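Local atomic coordinates of methylaspartate ammonia-lyase (Citrobacter amalonaticus, PDB entry 1KKO), a protein that catalyses the reversible, magnesium-dependent anti elimination of ammonia from L-threo-3-methylaspartate to give mesaconate, a step in the breakdown of glutamate. Residues 148-156 with 370-378; 2-13 with 49-60. All coordinates share one frame; numbering follows the deposited sequence.

The two contacts lie in series along the chain: contact 2 pairs strand 3-18 with strand 47-59, neighbours in the three-stranded antiparallel sheet, and contact 1 opens later, joining helix 150-157 to helix 365-378 near the C-terminus. Their centres are about 20 Å apart and their nearest atoms about 9 Å, so they do not touch. Helix 128-146 links them: it packs on the sheet face that carries Phe8, Val55 and Leu57, and supplies Asp140 to Lys150 of contact 1. Together they outline the two-part build of the enolase superfamily: 2-13 with 49-60 gives two strands of the N-terminal sheet, whereas 148-156 with 370-378 ties the end of that region to an outer helix of the TIM barrel.

Contact 1 (148-156 with 370-378); sequences RLKTEVVCD and TCVHVALAA
Helix 150-157, at the end of the N-terminal region, packs here on helix 365-378 of the TIM barrel, and His373 is the main side chain of the join, near the N-terminal end of helix 150-157. The axes approach to 8.0 Å and run at 41° to each other. His373 turns its ring toward the start of the first helix, with CG anti to the carbonyl carbon (chi1 -70°), which lets ND1 accept a bent hydrogen bond from the backbone N of Thr151 at 3.1 Å. The position of ND1, and with it this bond, is somewhat doubtful. Lys150 crosses the imidazole at about a right angle, and its bend at chi3 (-73°) lays CE over one ring face, offset toward the rim and 4.1 Å from the centroid, as a CH-pi contact. A further bend at chi4 belongs to NZ, which goes on to a salt bridge with Asp140, while NE2 of His373 is hydrogen-bonded to Glu401, so both polar ends are held. One turn further along, the methyl of Ala377 touches both Val154 CG1, 3.5 Å from Ala377 CB, and Cys155 SG, 3.6 Å from the same CB. That sulfur is also disulfide-bonded to Cys162. Around this buried interface, helix 392-410 lies against Leu149, Thr151, His373 and Leu376, helix 339-351 meets Val154 and Val374, and helix 128-146 packs on Val153 and Cys371.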
ATOM      1  N   ARG A 148      10.766  -3.321  23.748  1.00 16.56           N
ATOM      2  CA  ARG A 148      11.297  -2.157  23.063  1.00 15.17           C
ATOM      3  C   ARG A 148      10.720  -2.050  21.671  1.00 14.70           C
ATOM      4  O   ARG A 148      10.259  -3.029  21.122  1.00 14.99           O
ATOM      5  CB  ARG A 148      12.815  -2.261  22.927  1.00 14.80           C
ATOM      6  CG  ARG A 148      13.577  -2.038  24.224  1.00 14.48           C
ATOM      7  CD  ARG A 148      15.082  -2.163  24.056  1.00 15.14           C
ATOM      8  NE  ARG A 148      15.472  -3.537  23.796  1.00 14.34           N
ATOM      9  CZ  ARG A 148      16.700  -3.937  23.481  1.00 14.60           C
ATOM     10  NH1 ARG A 148      17.675  -3.045  23.379  1.00 16.47           N
ATOM     11  NH2 ARG A 148      16.969  -5.211  23.286  1.00 15.20           N
ATOM     12  N   LEU A 149      10.759  -0.849  21.121  1.00 13.25           N
ATOM     13  CA  LEU A 149      10.433  -0.671  19.716  1.00 12.93           C
ATOM     14  C   LEU A 149      11.663  -1.048  18.905  1.00 12.35           C
ATOM     15  O   LEU A 149      12.787  -0.981  19.398  1.00 12.63           O
ATOM     16  CB  LEU A 149      10.092   0.778  19.427  1.00 13.61           C
ATOM     17  CG  LEU A 149       9.044   1.392  20.350  1.00 15.50           C
ATOM     18  CD1 LEU A 149       8.701   2.787  19.894  1.00 16.06           C
ATOM     19  CD2 LEU A 149       7.802   0.524  20.426  1.00 17.25           C
ATOM     20  N   LYS A 150      11.474  -1.415  17.647  1.00 11.57           N
ATOM     21  CA  LYS A 150      12.613  -1.729  16.798  1.00 11.27           C
ATOM     22  C   LYS A 150      13.614  -0.569  16.767  1.00 11.76           C
ATOM     23  O   LYS A 150      14.818  -0.794  16.829  1.00 11.71           O
ATOM     24  CB  LYS A 150      12.147  -2.089  15.396  1.00 11.12           C
ATOM     25  CG  LYS A 150      11.502  -3.478  15.317  1.00 11.34           C
ATOM     26  CD  LYS A 150      11.075  -3.831  13.888  1.00 11.61           C
ATOM     27  CE  LYS A 150       9.852  -3.054  13.414  1.00 12.18           C
ATOM     28  NZ  LYS A 150       8.648  -3.343  14.232  1.00 12.61           N
ATOM     29  N   THR A 151      13.122   0.663  16.710  1.00 11.79           N
ATOM     30  CA  THR A 151      14.008   1.821  16.698  1.00 12.93           C
ATOM     31  C   THR A 151      14.908   1.822  17.926  1.00 12.76           C
ATOM     32  O   THR A 151      16.091   2.166  17.843  1.00 13.21           O
ATOM     33  CB  THR A 151      13.207   3.137  16.681  1.00 13.99           C
ATOM     34  OG1 THR A 151      12.344   3.233  17.814  1.00 21.17           O
ATOM     35  CG2 THR A 151      12.290   3.203  15.575  1.00 12.56           C
ATOM     36  N   GLU A 152      14.333   1.490  19.077  1.00 13.07           N
ATOM     37  CA  GLU A 152      15.078   1.505  20.340  1.00 13.03           C
ATOM     38  C   GLU A 152      16.153   0.443  20.359  1.00 13.07           C
ATOM     39  O   GLU A 152      17.235   0.650  20.919  1.00 13.78           O
ATOM     40  CB  GLU A 152      14.122   1.316  21.517  1.00 13.52           C
ATOM     41  CG  GLU A 152      13.205   2.505  21.725  1.00 15.05           C
ATOM     42  CD  GLU A 152      12.237   2.293  22.862  1.00 16.87           C
ATOM     43  OE1 GLU A 152      11.582   1.241  22.894  1.00 16.45           O
ATOM     44  OE2 GLU A 152      12.151   3.171  23.742  1.00 20.96           O
ATOM     45  N   VAL A 153      15.887  -0.707  19.774  1.00 13.07           N
ATOM     46  CA  VAL A 153      16.887  -1.752  19.731  1.00 12.86           C
ATOM     47  C   VAL A 153      18.091  -1.251  18.950  1.00 13.12           C
ATOM     48  O   VAL A 153      19.238  -1.473  19.359  1.00 13.68           O
ATOM     49  CB  VAL A 153      16.343  -3.039  19.077  1.00 12.59           C
ATOM     50  CG1 VAL A 153      17.453  -4.057  18.891  1.00 12.61           C
ATOM     51  CG2 VAL A 153      15.217  -3.640  19.909  1.00 12.91           C
ATOM     52  N   VAL A 154      17.844  -0.574  17.831  1.00 13.08           N
ATOM     53  CA  VAL A 154      18.929  -0.052  17.016  1.00 13.45           C
ATOM     54  C   VAL A 154      19.694   0.995  17.815  1.00 14.02           C
ATOM     55  O   VAL A 154      20.920   0.964  17.888  1.00 14.10           O
ATOM     56  CB  VAL A 154      18.426   0.538  15.691  1.00 12.69           C
ATOM     57  CG1 VAL A 154      19.583   1.143  14.901  1.00 12.68           C
ATOM     58  CG2 VAL A 154      17.743  -0.531  14.858  1.00 13.48           C
ATOM     59  N   CYS A 155      18.988   1.921  18.436  1.00 13.91           N
ATOM     60  CA  CYS A 155      19.693   2.944  19.216  1.00 14.96           C
ATOM     61  C   CYS A 155      20.513   2.333  20.348  1.00 14.85           C
ATOM     62  O   CYS A 155      21.609   2.815  20.660  1.00 15.50           O
ATOM     63  CB  CYS A 155      18.727   3.952  19.781  1.00 15.59           C
ATOM     64  SG  CYS A 155      17.979   4.988  18.520  1.00 19.15           S
ATOM     65  N   ASP A 156      19.989   1.302  20.994  1.00 14.57           N
ATOM     66  CA  ASP A 156      20.725   0.652  22.074  1.00 15.21           C
ATOM     67  C   ASP A 156      21.977  -0.062  21.569  1.00 15.52           C
ATOM     68  O   ASP A 156      23.061   0.113  22.136  1.00 16.34           O
ATOM     69  CB  ASP A 156      19.839  -0.354  22.803  1.00 15.46           C
ATOM     70  CG  ASP A 156      18.811   0.296  23.699  1.00 16.76           C
ATOM     71  OD1 ASP A 156      18.921   1.502  24.012  1.00 19.26           O
ATOM     72  OD2 ASP A 156      17.845  -0.355  24.150  1.00 18.11           O
ATOM     73  N   THR A 370       9.535  -1.606   8.765  1.00 10.27           N
ATOM     74  CA  THR A 370      10.767  -1.879   9.485  1.00 10.52           C
ATOM     75  C   THR A 370      11.829  -0.840   9.159  1.00 10.37           C
ATOM     76  O   THR A 370      12.566  -0.385  10.037  1.00 11.29           O
ATOM     77  CB  THR A 370      11.266  -3.278   9.167  1.00 10.69           C
ATOM     78  OG1 THR A 370      10.256  -4.238   9.512  1.00 11.66           O
ATOM     79  CG2 THR A 370      12.484  -3.646  10.006  1.00 11.35           C
ATOM     80  N   CYS A 371      11.924  -0.466   7.889  1.00 10.29           N
ATOM     81  CA  CYS A 371      12.856   0.570   7.474  1.00 10.53           C
ATOM     82  C   CYS A 371      12.608   1.901   8.181  1.00 10.04           C
ATOM     83  O   CYS A 371      13.555   2.662   8.410  1.00 10.80           O
ATOM     84  CB  CYS A 371      12.822   0.771   5.963  1.00 10.53           C
ATOM     85  SG  CYS A 371      13.690  -0.535   5.030  1.00 11.95           S
ATOM     86  N   VAL A 372      11.356   2.215   8.499  1.00 10.22           N
ATOM     87  CA  VAL A 372      11.081   3.436   9.236  1.00 10.46           C
ATOM     88  C   VAL A 372      11.832   3.458  10.568  1.00 10.35           C
ATOM     89  O   VAL A 372      12.380   4.487  10.981  1.00 10.73           O
ATOM     90  CB  VAL A 372       9.566   3.620   9.473  1.00 10.61           C
ATOM     91  CG1 VAL A 372       9.292   4.751  10.457  1.00 11.61           C
ATOM     92  CG2 VAL A 372       8.872   3.899   8.156  1.00 11.32           C
ATOM     93  N   HIS A 373      11.873   2.315  11.243  1.00 10.35           N
ATOM     94  CA  HIS A 373      12.572   2.234  12.520  1.00 10.68           C
ATOM     95  C   HIS A 373      14.073   2.375  12.357  1.00 11.05           C
ATOM     96  O   HIS A 373      14.727   3.033  13.160  1.00 11.51           O
ATOM     97  CB  HIS A 373      12.211   0.949  13.238  1.00 10.51           C
ATOM     98  CG  HIS A 373      10.805   0.949  13.742  1.00 10.11           C
ATOM     99  ND1 HIS A 373      10.487   1.139  15.072  1.00 11.61           N
ATOM    100  CD2 HIS A 373       9.630   0.845  13.076  1.00 11.25           C
ATOM    101  CE1 HIS A 373       9.170   1.141  15.197  1.00 10.95           C
ATOM    102  NE2 HIS A 373       8.629   0.952  14.005  1.00 11.28           N
ATOM    103  N   VAL A 374      14.618   1.764  11.320  1.00 11.11           N
ATOM    104  CA  VAL A 374      16.021   1.925  11.023  1.00 11.68           C
ATOM    105  C   VAL A 374      16.347   3.395  10.809  1.00 11.13           C
ATOM    106  O   VAL A 374      17.329   3.890  11.356  1.00 11.79           O
ATOM    107  CB  VAL A 374      16.385   1.091   9.810  1.00 11.71           C
ATOM    108  CG1 VAL A 374      17.764   1.453   9.282  1.00 12.55           C
ATOM    109  CG2 VAL A 374      16.292  -0.402  10.165  1.00 12.78           C
ATOM    110  N   ALA A 375      15.508   4.111  10.066  1.00 11.16           N
ATOM    111  CA  ALA A 375      15.755   5.510   9.755  1.00 11.37           C
ATOM    112  C   ALA A 375      15.634   6.399  10.975  1.00 11.33           C
ATOM    113  O   ALA A 375      16.434   7.312  11.182  1.00 11.65           O
ATOM    114  CB  ALA A 375      14.810   5.979   8.666  1.00 10.80           C
ATOM    115  N   LEU A 376      14.629   6.165  11.800  1.00 11.62           N
ATOM    116  CA  LEU A 376      14.430   7.001  12.970  1.00 12.33           C
ATOM    117  C   LEU A 376      15.620   6.918  13.903  1.00 12.37           C
ATOM    118  O   LEU A 376      15.936   7.893  14.588  1.00 13.69           O
ATOM    119  CB  LEU A 376      13.155   6.616  13.704  1.00 11.87           C
ATOM    120  CG  LEU A 376      11.866   7.115  13.059  1.00 12.53           C
ATOM    121  CD1 LEU A 376      10.671   6.530  13.781  1.00 12.88           C
ATOM    122  CD2 LEU A 376      11.810   8.647  13.070  1.00 13.18           C
ATOM    123  N   ALA A 377      16.275   5.767  13.923  1.00 12.17           N
ATOM    124  CA  ALA A 377      17.461   5.574  14.745  1.00 12.61           C
ATOM    125  C   ALA A 377      18.720   6.148  14.099  1.00 12.90           C
ATOM    126  O   ALA A 377      19.467   6.880  14.737  1.00 14.02           O
ATOM    127  CB  ALA A 377      17.669   4.108  15.033  1.00 13.17           C
ATOM    128  N   ALA A 378      18.949   5.833  12.834  1.00 12.30           N
ATOM    129  CA  ALA A 378      20.208   6.160  12.170  1.00 12.64           C
ATOM    130  C   ALA A 378      20.305   7.568  11.611  1.00 12.67           C
ATOM    131  O   ALA A 378      21.403   8.075  11.413  1.00 13.14           O
ATOM    132  CB  ALA A 378      20.501   5.128  11.082  1.00 12.97           C
TER

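Contact 2 (2-13 with 49-60)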
ATOM      1  N   LYS A   2      14.186 -17.164  23.510  1.00 17.32           N
ATOM      2  CA  LYS A   2      14.348 -17.874  22.255  1.00 17.28           C
ATOM      3  C   LYS A   2      13.173 -17.805  21.279  1.00 16.12           C
ATOM      4  O   LYS A   2      12.024 -17.569  21.655  1.00 16.12           O
ATOM      5  CB  LYS A   2      14.556 -19.363  22.563  1.00 18.34           C
ATOM      6  CG  LYS A   2      15.549 -19.692  23.680  1.00 21.20           C
ATOM      7  CD  LYS A   2      16.944 -19.304  23.314  1.00 23.81           C
ATOM      8  CE  LYS A   2      17.960 -19.815  24.338  1.00 25.30           C
ATOM      9  NZ  LYS A   2      18.311 -18.777  25.336  1.00 26.22           N
ATOM     10  N   ILE A   3      13.504 -18.032  20.015  1.00 15.10           N
ATOM     11  CA  ILE A   3      12.521 -18.290  18.987  1.00 14.47           C
ATOM     12  C   ILE A   3      12.054 -19.719  19.186  1.00 15.18           C
ATOM     13  O   ILE A   3      12.875 -20.641  19.281  1.00 15.62           O
ATOM     14  CB  ILE A   3      13.169 -18.177  17.600  1.00 14.08           C
ATOM     15  CG1 ILE A   3      13.587 -16.741  17.317  1.00 13.71           C
ATOM     16  CG2 ILE A   3      12.217 -18.678  16.525  1.00 13.53           C
ATOM     17  CD1 ILE A   3      14.559 -16.621  16.156  1.00 13.57           C
ATOM     18  N   LYS A   4      10.747 -19.902  19.284  1.00 15.61           N
ATOM     19  CA  LYS A   4      10.145 -21.226  19.391  1.00 16.76           C
ATOM     20  C   LYS A   4       9.913 -21.852  18.028  1.00 16.33           C
ATOM     21  O   LYS A   4      10.187 -23.025  17.822  1.00 17.30           O
ATOM     22  CB  LYS A   4       8.800 -21.130  20.106  1.00 18.34           C
ATOM     23  CG  LYS A   4       8.836 -21.460  21.576  1.00 22.49           C
ATOM     24  CD  LYS A   4       7.437 -21.555  22.164  1.00 26.18           C
ATOM     25  CE  LYS A   4       6.491 -20.535  21.581  1.00 28.41           C
ATOM     26  NZ  LYS A   4       5.710 -21.088  20.441  1.00 30.55           N
ATOM     27  N   GLN A   5       9.375 -21.066  17.096  1.00 15.53           N
ATOM     28  CA  GLN A   5       9.028 -21.591  15.788  1.00 15.32           C
ATOM     29  C   GLN A   5       9.279 -20.538  14.733  1.00 14.19           C
ATOM     30  O   GLN A   5       9.029 -19.364  14.977  1.00 14.14           O
ATOM     31  CB  GLN A   5       7.550 -21.989  15.746  1.00 16.39           C
ATOM     32  CG  GLN A   5       7.174 -22.724  14.482  1.00 18.93           C
ATOM     33  CD  GLN A   5       5.891 -23.527  14.581  1.00 21.98           C
ATOM     34  OE1 GLN A   5       5.173 -23.460  15.586  1.00 23.66           O
ATOM     35  NE2 GLN A   5       5.603 -24.292  13.529  1.00 24.40           N
ATOM     36  N   ALA A   6       9.770 -20.969  13.576  1.00 13.44           N
ATOM     37  CA  ALA A   6       9.984 -20.070  12.436  1.00 13.13           C
ATOM     38  C   ALA A   6       9.111 -20.541  11.274  1.00 13.34           C
ATOM     39  O   ALA A   6       9.081 -21.736  10.965  1.00 14.65           O
ATOM     40  CB  ALA A   6      11.433 -20.072  12.029  1.00 13.32           C
ATOM     41  N   LEU A   7       8.408 -19.601  10.641  1.00 12.41           N
ATOM     42  CA  LEU A   7       7.503 -19.911   9.534  1.00 12.96           C
ATOM     43  C   LEU A   7       7.837 -19.043   8.347  1.00 12.31           C
ATOM     44  O   LEU A   7       8.157 -17.870   8.509  1.00 12.34           O
ATOM     45  CB  LEU A   7       6.046 -19.631   9.913  1.00 13.45           C
ATOM     46  CG  LEU A   7       5.475 -20.415  11.084  1.00 15.48           C
ATOM     47  CD1 LEU A   7       3.981 -20.172  11.136  1.00 17.74           C
ATOM     48  CD2 LEU A   7       5.735 -21.869  10.948  1.00 19.50           C
ATOM     49  N   PHE A   8       7.759 -19.636   7.163  1.00 11.95           N
ATOM     50  CA  PHE A   8       8.016 -18.960   5.897  1.00 12.02           C
ATOM     51  C   PHE A   8       6.784 -19.097   5.010  1.00 12.11           C
ATOM     52  O   PHE A   8       6.312 -20.212   4.777  1.00 13.03           O
ATOM     53  CB  PHE A   8       9.228 -19.574   5.205  1.00 12.40           C
ATOM     54  CG  PHE A   8      10.509 -19.430   5.989  1.00 13.21           C
ATOM     55  CD1 PHE A   8      11.160 -18.205   6.072  1.00 14.08           C
ATOM     56  CD2 PHE A   8      11.057 -20.518   6.652  1.00 14.62           C
ATOM     57  CE1 PHE A   8      12.334 -18.058   6.784  1.00 15.33           C
ATOM     58  CE2 PHE A   8      12.228 -20.368   7.383  1.00 16.24           C
ATOM     59  CZ  PHE A   8      12.864 -19.136   7.436  1.00 16.06           C
ATOM     60  N   THR A   9       6.258 -17.975   4.533  1.00 11.52           N
ATOM     61  CA  THR A   9       5.072 -18.004   3.688  1.00 12.58           C
ATOM     62  C   THR A   9       5.260 -17.147   2.450  1.00 11.76           C
ATOM     63  O   THR A   9       5.681 -15.983   2.513  1.00 11.60           O
ATOM     64  CB  THR A   9       3.825 -17.567   4.468  1.00 13.79           C
ATOM     65  OG1 THR A   9       3.989 -16.267   4.982  1.00 16.88           O
ATOM     66  CG2 THR A   9       3.673 -18.342   5.716  1.00 14.67           C
ATOM     67  N   ALA A  10       4.931 -17.730   1.311  1.00 11.91           N
ATOM     68  CA  ALA A  10       5.007 -17.040   0.029  1.00 11.98           C
ATOM     69  C   ALA A  10       3.979 -15.931  -0.037  1.00 12.20           C
ATOM     70  O   ALA A  10       2.890 -16.051   0.517  1.00 13.04           O
ATOM     71  CB  ALA A  10       4.767 -18.019  -1.120  1.00 12.75           C
ATOM     72  N   GLY A  11       4.329 -14.836  -0.702  1.00 11.40           N
ATOM     73  CA  GLY A  11       3.386 -13.754  -0.912  1.00 11.11           C
ATOM     74  C   GLY A  11       3.758 -12.929  -2.114  1.00 10.71           C
ATOM     75  O   GLY A  11       4.695 -13.226  -2.861  1.00 10.82           O
ATOM     76  N   TYR A  12       2.952 -11.908  -2.329  1.00 10.73           N
ATOM     77  CA  TYR A  12       3.209 -10.948  -3.382  1.00 10.58           C
ATOM     78  C   TYR A  12       3.764  -9.671  -2.783  1.00 10.67           C
ATOM     79  O   TYR A  12       3.274  -9.192  -1.764  1.00 11.36           O
ATOM     80  CB  TYR A  12       1.920 -10.634  -4.156  1.00 11.19           C
ATOM     81  CG  TYR A  12       1.457 -11.770  -5.050  1.00 11.72           C
ATOM     82  CD1 TYR A  12       2.169 -12.115  -6.174  1.00 12.57           C
ATOM     83  CD2 TYR A  12       0.320 -12.490  -4.755  1.00 13.09           C
ATOM     84  CE1 TYR A  12       1.758 -13.139  -6.983  1.00 13.46           C
ATOM     85  CE2 TYR A  12      -0.105 -13.521  -5.565  1.00 13.26           C
ATOM     86  CZ  TYR A  12       0.624 -13.836  -6.672  1.00 13.46           C
ATOM     87  OH  TYR A  12       0.213 -14.861  -7.486  1.00 15.48           O
ATOM     88  N   SER A  13       4.807  -9.138  -3.411  1.00 10.11           N
ATOM     89  CA  SER A  13       5.333  -7.828  -3.059  1.00 10.17           C
ATOM     90  C   SER A  13       4.531  -6.760  -3.814  1.00  9.93           C
ATOM     91  O   SER A  13       3.612  -7.074  -4.577  1.00 10.90           O
ATOM     92  CB  SER A  13       6.818  -7.737  -3.346  1.00 10.80           C
ATOM     93  OG  SER A  13       7.091  -7.965  -4.706  1.00 12.53           O
ATOM     94  N   ALA A  49       5.267 -10.928 -11.850  1.00 11.32           N
ATOM     95  CA  ALA A  49       4.705 -10.521 -10.568  1.00 11.25           C
ATOM     96  C   ALA A  49       5.783 -10.468  -9.498  1.00 11.00           C
ATOM     97  O   ALA A  49       6.585 -11.382  -9.361  1.00 11.51           O
ATOM     98  CB  ALA A  49       3.644 -11.491 -10.139  1.00 11.77           C
ATOM     99  N   GLY A  50       5.803  -9.399  -8.715  1.00 10.19           N
ATOM    100  CA  GLY A  50       6.736  -9.318  -7.612  1.00 10.26           C
ATOM    101  C   GLY A  50       6.328 -10.273  -6.503  1.00 10.79           C
ATOM    102  O   GLY A  50       5.151 -10.367  -6.149  1.00 10.72           O
ATOM    103  N   GLU A  51       7.316 -10.948  -5.930  1.00 10.90           N
ATOM    104  CA  GLU A  51       7.079 -11.921  -4.869  1.00 11.38           C
ATOM    105  C   GLU A  51       7.904 -11.629  -3.650  1.00 10.63           C
ATOM    106  O   GLU A  51       8.937 -10.958  -3.723  1.00 11.48           O
ATOM    107  CB  GLU A  51       7.376 -13.344  -5.336  1.00 12.13           C
ATOM    108  CG  GLU A  51       6.487 -13.775  -6.489  1.00 14.38           C
ATOM    109  CD  GLU A  51       6.609 -15.238  -6.849  1.00 16.62           C
ATOM    110  OE1 GLU A  51       7.020 -16.052  -5.998  1.00 18.14           O
ATOM    111  OE2 GLU A  51       6.246 -15.575  -7.993  1.00 20.92           O
ATOM    112  N   CYS A  52       7.429 -12.118  -2.518  1.00 10.63           N
ATOM    113  CA  CYS A  52       8.173 -12.025  -1.281  1.00 10.73           C
ATOM    114  C   CYS A  52       7.999 -13.319  -0.505  1.00 10.29           C
ATOM    115  O   CYS A  52       7.200 -14.177  -0.856  1.00 10.34           O
ATOM    116  CB  CYS A  52       7.689 -10.835  -0.449  1.00 10.66           C
ATOM    117  SG  CYS A  52       5.940 -10.941   0.013  1.00 12.37           S
ATOM    118  N   VAL A  53       8.779 -13.455   0.556  1.00 10.24           N
ATOM    119  CA  VAL A  53       8.582 -14.527   1.517  1.00 10.63           C
ATOM    120  C   VAL A  53       8.516 -13.890   2.889  1.00 10.12           C
ATOM    121  O   VAL A  53       9.467 -13.238   3.327  1.00 10.59           O
ATOM    122  CB  VAL A  53       9.692 -15.586   1.498  1.00 11.15           C
ATOM    123  CG1 VAL A  53       9.509 -16.572   2.665  1.00 11.47           C
ATOM    124  CG2 VAL A  53       9.710 -16.310   0.169  1.00 12.07           C
ATOM    125  N   SER A  54       7.385 -14.054   3.567  1.00 10.08           N
ATOM    126  CA  SER A  54       7.245 -13.544   4.912  1.00 10.48           C
ATOM    127  C   SER A  54       7.891 -14.507   5.891  1.00 10.48           C
ATOM    128  O   SER A  54       7.717 -15.714   5.795  1.00 12.28           O
ATOM    129  CB  SER A  54       5.779 -13.376   5.302  1.00 10.71           C
ATOM    130  OG  SER A  54       5.137 -12.325   4.600  1.00 11.01           O
ATOM    131  N   VAL A  55       8.628 -13.929   6.824  1.00 10.29           N
ATOM    132  CA  VAL A  55       9.259 -14.648   7.916  1.00 10.34           C
ATOM    133  C   VAL A  55       8.499 -14.304   9.187  1.00 10.41           C
ATOM    134  O   VAL A  55       8.302 -13.135   9.487  1.00 10.91           O
ATOM    135  CB  VAL A  55      10.728 -14.177   8.096  1.00 11.07           C
ATOM    136  CG1 VAL A  55      11.426 -14.974   9.187  1.00 11.54           C
ATOM    137  CG2 VAL A  55      11.479 -14.297   6.775  1.00 11.27           C
ATOM    138  N   GLN A  56       8.032 -15.320   9.902  1.00 10.44           N
ATOM    139  CA  GLN A  56       7.387 -15.111  11.184  1.00 10.53           C
ATOM    140  C   GLN A  56       8.144 -15.929  12.211  1.00 11.05           C
ATOM    141  O   GLN A  56       8.395 -17.117  12.003  1.00 11.45           O
ATOM    142  CB  GLN A  56       5.926 -15.550  11.134  1.00 10.58           C
ATOM    143  CG  GLN A  56       5.089 -14.703  10.199  1.00 10.71           C
ATOM    144  CD  GLN A  56       3.639 -15.115  10.208  1.00 10.66           C
ATOM    145  OE1 GLN A  56       2.815 -14.437  10.821  1.00 11.56           O
ATOM    146  NE2 GLN A  56       3.328 -16.234   9.566  1.00 10.68           N
ATOM    147  N   LEU A  57       8.489 -15.280  13.314  1.00 10.75           N
ATOM    148  CA  LEU A  57       9.216 -15.941  14.386  1.00 11.21           C
ATOM    149  C   LEU A  57       8.352 -15.883  15.628  1.00 11.46           C
ATOM    150  O   LEU A  57       8.128 -14.820  16.188  1.00 11.92           O
ATOM    151  CB  LEU A  57      10.541 -15.231  14.648  1.00 11.43           C
ATOM    152  CG  LEU A  57      11.445 -15.006  13.436  1.00 11.64           C
ATOM    153  CD1 LEU A  57      12.668 -14.207  13.829  1.00 11.76           C
ATOM    154  CD2 LEU A  57      11.885 -16.298  12.790  1.00 12.18           C
ATOM    155  N   ILE A  58       7.833 -17.033  16.034  1.00 11.83           N
ATOM    156  CA  ILE A  58       7.031 -17.121  17.246  1.00 12.80           C
ATOM    157  C   ILE A  58       8.014 -17.284  18.381  1.00 13.07           C
ATOM    158  O   ILE A  58       8.805 -18.233  18.381  1.00 12.98           O
ATOM    159  CB  ILE A  58       6.083 -18.323  17.202  1.00 13.15           C
ATOM    160  CG1 ILE A  58       5.162 -18.252  15.985  1.00 14.47           C
ATOM    161  CG2 ILE A  58       5.255 -18.387  18.461  1.00 13.99           C
ATOM    162  CD1 ILE A  58       4.319 -19.485  15.823  1.00 15.91           C
ATOM    163  N   LEU A  59       7.964 -16.361  19.332  1.00 13.06           N
ATOM    164  CA  LEU A  59       8.883 -16.371  20.473  1.00 14.04           C
ATOM    165  C   LEU A  59       8.302 -17.110  21.663  1.00 15.56           C
ATOM    166  O   LEU A  59       7.114 -17.401  21.699  1.00 15.80           O
ATOM    167  CB  LEU A  59       9.196 -14.948  20.901  1.00 13.73           C
ATOM    168  CG  LEU A  59       9.615 -13.979  19.789  1.00 13.68           C
ATOM    169  CD1 LEU A  59      10.023 -12.650  20.397  1.00 14.48           C
ATOM    170  CD2 LEU A  59      10.746 -14.537  18.939  1.00 13.46           C
ATOM    171  N   GLU A  60       9.147 -17.393  22.651  1.00 16.74           N
ATOM    172  CA  GLU A  60       8.694 -18.077  23.858  1.00 18.00           C
ATOM    173  C   GLU A  60       7.584 -17.331  24.586  1.00 18.17           C
ATOM    174  O   GLU A  60       6.771 -17.958  25.259  1.00 19.22           O
ATOM    175  CB  GLU A  60       9.869 -18.280  24.816  1.00 18.85           C
ATOM    176  CG  GLU A  60      10.916 -19.253  24.318  1.00 21.18           C
ATOM    177  CD  GLU A  60      12.032 -19.494  25.327  1.00 23.34           C
ATOM    178  OE1 GLU A  60      12.784 -18.549  25.674  1.00 22.32           O
ATOM    179  OE2 GLU A  60      12.167 -20.651  25.766  1.00 27.63           O
TER
HETATM  180  O   HOH W   1       4.135 -13.310   2.175  1.00 16.56           O
HETATM  181  O   HOH W   2       4.935 -15.824  -3.897  1.00 19.91           O
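Lys2 opens the pairing with Glu60: its backbone N donates to Glu60 OE1 (2.9 Å), from above the carboxylate plane, and its carbonyl accepts from Glu60 N. Ile3 puts CD1 3.8 Å from Leu57 CD1. Lys4 N (2.7 Å) and Gln5 N (3.2 Å) then both donate to Ile58 O, a classic beta bulge, after which the register holds. Ala6 CB meets Leu57 CD2, and Leu7 exchanges two backbone bonds with Gln56. Phe8 lies alongside Val55, whose CG2 comes to the ring edge, 3.9 Å from Phe8 CE1. A chi1 of 59° sets Thr9 OG1 between backbone N and carbonyl carbon, 3.4 Å from Ser54 CB; a water bridges Thr9 O and Ser54 OG, itself hydrogen-bonded to Asp68 and to Arg404 of the second subunit. Near Gly11 the donors leave the carbonyl planes, and a second water links Gly11 O to Glu51 OE1, which also accepts from Ala86 N. Tyr12 receives Gly50 O at its ring edge, and Ser13 N bonds to that oxygen (3.0 Å). Helices 86-101 and 128-146 cover the Phe8 and Val55 side, the second subunit packs on Thr9 and Gln56, and the strands are two of three in the enolase-type N-terminal sheet.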